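Local coordinates for DNA ligase (Aquifex aeolicus, PDB 3QWU), which probably joins nucleic acid ends in an ATP-dependent ligase reaction, and binds adenosine and calcium, at residues D82-R87 with P106-R111. Residues are numbered along the deposited sequence; the frame is centred on the assembly and turned at random.
Sequences DGYNTR and PFTTDR. With CA (calcium ion), chain D; ADN (adenosine), chain C.
Tyr84 reaches from strand 84-91 to helix 106-115 and meets Thr108 through its hydroxyl. The bond from CA to CB points toward the helix. CG lies between the backbone N and the carbonyl carbon (chi1 67°), and from there the ring extends to the helix. CE1 and CZ of Tyr84 come 3.2 and 3.3 Å from OG1 of Thr108, which lies at the ring edge, near its plane. At the tip, Tyr84 OH and Thr108 OG1 form a very short hydrogen bond of 2.5 Å; either could donate. The same OH sits 3.3 Å from CD2 of Phe107, at the edge of that ring and near its plane. Thr108 holds CG2 anti to its backbone N, and this methyl packs 3.6 Å from Thr86 OG1. With an alanine in place of Tyr84, Thr108 OG1 would probably lose this partner and a gap would open beside Phe107. Val133 of strand 127-134 touches Tyr84, Thr86 and Thr108. Asn85 ND2 donates to O2' of the adenosine at 3.0 Å. Asp82 OD2 binds the calcium at 2.6 Å, together with Glu143 and Asp239. Lys80-Val81-Asp82-Gly83 fits the KxDG motif of the covalent nucleotidyltransferase fold shared by ATP-dependent DNA and RNA ligases.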
loop_
_atom_site.group_PDB
_atom_site.type_symbol
_atom_site.label_atom_id
_atom_site.label_comp_id
_atom_site.label_asym_id
_atom_site.label_seq_id
_atom_site.Cartn_x
_atom_site.Cartn_y
_atom_site.Cartn_z
ATOM N N ASP A 82 14.715 -18.319 -5.052
ATOM C CA ASP A 82 13.361 -17.825 -5.131
ATOM C C ASP A 82 12.436 -18.926 -5.648
ATOM O O ASP A 82 12.306 -19.149 -6.845
ATOM C CB ASP A 82 13.311 -16.597 -6.018
ATOM C CG ASP A 82 11.936 -15.926 -6.006
ATOM O OD1 ASP A 82 11.131 -16.124 -5.059
ATOM O OD2 ASP A 82 11.653 -15.158 -6.942
ATOM N N GLY A 83 11.808 -19.621 -4.710
ATOM C CA GLY A 83 10.853 -20.673 -5.030
ATOM C C GLY A 83 9.898 -20.725 -3.852
ATOM O O GLY A 83 9.522 -19.688 -3.323
ATOM N N TYR A 84 9.537 -21.921 -3.398
ATOM C CA TYR A 84 8.763 -22.062 -2.183
ATOM C C TYR A 84 9.419 -23.043 -1.215
ATOM O O TYR A 84 10.149 -23.930 -1.568
ATOM C CB TYR A 84 7.310 -22.421 -2.496
ATOM C CG TYR A 84 7.129 -23.825 -3.110
ATOM C CD1 TYR A 84 6.748 -24.905 -2.315
ATOM C CD2 TYR A 84 7.341 -24.065 -4.478
ATOM C CE1 TYR A 84 6.574 -26.182 -2.863
ATOM C CE2 TYR A 84 7.178 -25.360 -5.038
ATOM C CZ TYR A 84 6.778 -26.400 -4.210
ATOM O OH TYR A 84 6.622 -27.656 -4.700
ATOM N N ASN A 85 9.146 -22.821 0.050
ATOM C CA ASN A 85 9.732 -23.534 1.143
ATOM C C ASN A 85 9.081 -24.898 1.299
ATOM O O ASN A 85 7.836 -25.047 1.208
ATOM C CB ASN A 85 9.464 -22.712 2.392
ATOM C CG ASN A 85 10.030 -23.318 3.607
ATOM O OD1 ASN A 85 9.474 -24.274 4.163
ATOM N ND2 ASN A 85 11.099 -22.725 4.096
ATOM N N THR A 86 9.919 -25.901 1.552
ATOM C CA THR A 86 9.401 -27.203 1.837
ATOM C C THR A 86 10.139 -27.880 2.962
ATOM O O THR A 86 11.347 -27.666 3.165
ATOM C CB THR A 86 9.410 -28.108 0.607
ATOM O OG1 THR A 86 8.392 -29.106 0.803
ATOM C CG2 THR A 86 10.760 -28.787 0.433
ATOM N N ARG A 87 9.381 -28.684 3.696
ATOM C CA ARG A 87 9.892 -29.445 4.829
ATOM C C ARG A 87 9.540 -30.913 4.562
ATOM O O ARG A 87 8.378 -31.242 4.336
ATOM C CB ARG A 87 9.248 -28.936 6.104
ATOM C CG ARG A 87 9.996 -27.737 6.762
ATOM C CD ARG A 87 9.152 -27.200 7.928
ATOM N NE ARG A 87 7.852 -26.799 7.390
ATOM C CZ ARG A 87 6.721 -26.780 8.076
ATOM N NH1 ARG A 87 6.706 -27.094 9.364
ATOM N NH2 ARG A 87 5.594 -26.409 7.483
ATOM N N PRO A 106 0.451 -31.771 -2.198
ATOM C CA PRO A 106 0.242 -32.903 -3.099
ATOM C C PRO A 106 1.204 -32.901 -4.294
ATOM O O PRO A 106 1.587 -33.953 -4.789
ATOM C CB PRO A 106 -1.219 -32.730 -3.568
ATOM C CG PRO A 106 -1.803 -31.691 -2.745
ATOM C CD PRO A 106 -0.732 -30.889 -2.120
ATOM N N PHE A 107 1.601 -31.719 -4.745
ATOM C CA PHE A 107 2.531 -31.646 -5.853
ATOM C C PHE A 107 3.929 -32.030 -5.397
ATOM O O PHE A 107 4.515 -32.962 -5.963
ATOM C CB PHE A 107 2.528 -30.258 -6.485
ATOM C CG PHE A 107 3.700 -29.994 -7.389
ATOM C CD1 PHE A 107 3.713 -30.465 -8.669
ATOM C CD2 PHE A 107 4.776 -29.261 -6.945
ATOM C CE1 PHE A 107 4.749 -30.197 -9.509
ATOM C CE2 PHE A 107 5.841 -29.017 -7.767
ATOM C CZ PHE A 107 5.821 -29.472 -9.062
ATOM N N THR A 108 4.460 -31.328 -4.395
ATOM C CA THR A 108 5.813 -31.606 -3.872
ATOM C C THR A 108 5.930 -33.052 -3.387
ATOM O O THR A 108 6.910 -33.717 -3.684
ATOM C CB THR A 108 6.234 -30.644 -2.705
ATOM O OG1 THR A 108 5.832 -29.306 -3.012
ATOM C CG2 THR A 108 7.791 -30.752 -2.381
ATOM N N THR A 109 4.948 -33.545 -2.647
ATOM C CA THR A 109 4.951 -34.958 -2.206
ATOM C C THR A 109 4.928 -35.965 -3.374
ATOM O O THR A 109 5.624 -36.963 -3.328
ATOM C CB THR A 109 3.758 -35.298 -1.288
ATOM O OG1 THR A 109 3.779 -34.432 -0.180
ATOM C CG2 THR A 109 3.826 -36.773 -0.811
ATOM N N ASP A 110 4.104 -35.714 -4.390
ATOM C CA ASP A 110 4.072 -36.555 -5.602
ATOM C C ASP A 110 5.444 -36.601 -6.296
ATOM O O ASP A 110 5.906 -37.628 -6.778
ATOM C CB ASP A 110 3.031 -35.964 -6.567
ATOM C CG ASP A 110 2.981 -36.680 -7.907
ATOM O OD1 ASP A 110 3.951 -36.551 -8.673
ATOM O OD2 ASP A 110 1.977 -37.357 -8.199
ATOM N N ARG A 111 6.098 -35.480 -6.358
ATOM C CA ARG A 111 7.322 -35.410 -7.133
ATOM C C ARG A 111 8.638 -35.655 -6.365
ATOM O O ARG A 111 9.689 -35.620 -6.981
ATOM C CB ARG A 111 7.378 -34.073 -7.844
ATOM C CG ARG A 111 6.236 -33.826 -8.805
ATOM C CD ARG A 111 6.250 -34.783 -9.965
ATOM N NE ARG A 111 7.544 -34.755 -10.641
ATOM C CZ ARG A 111 7.925 -33.822 -11.498
ATOM N NH1 ARG A 111 9.124 -33.874 -12.015
ATOM N NH2 ARG A 111 7.111 -32.837 -11.831
HETATM CA CA CA D . 11.358 -12.593 -6.694
HETATM O "O5'" ADN C . 12.107 -16.607 4.841
HETATM C "C5'" ADN C . 13.134 -16.825 3.873
HETATM C "C4'" ADN C . 12.688 -17.900 2.890
HETATM O "O4'" ADN C . 13.616 -18.019 1.768
HETATM C "C3'" ADN C . 12.658 -19.268 3.559
HETATM O "O3'" ADN C . 11.420 -19.608 4.178
HETATM C "C2'" ADN C . 13.035 -20.232 2.439
HETATM O "O2'" ADN C . 11.884 -20.872 1.913
HETATM C "C1'" ADN C . 13.707 -19.397 1.351
HETATM N N9 ADN C . 15.129 -19.716 1.145
HETATM C C8 ADN C . 15.715 -19.769 -0.074
HETATM N N7 ADN C . 17.033 -20.074 0.005
HETATM C C5 ADN C . 17.290 -20.184 1.334
HETATM C C6 ADN C . 18.499 -20.449 2.120
HETATM N N6 ADN C . 19.659 -20.665 1.439
HETATM N N1 ADN C . 18.387 -20.527 3.482
HETATM C C2 ADN C . 17.194 -20.293 4.103
HETATM N N3 ADN C . 16.043 -20.006 3.430
HETATM C C4 ADN C . 16.042 -19.959 2.080
HETATM O O HOH W 1 9.858 -13.658 -5.234
HETATM O O HOH W 2 11.702 -11.898 -4.591
#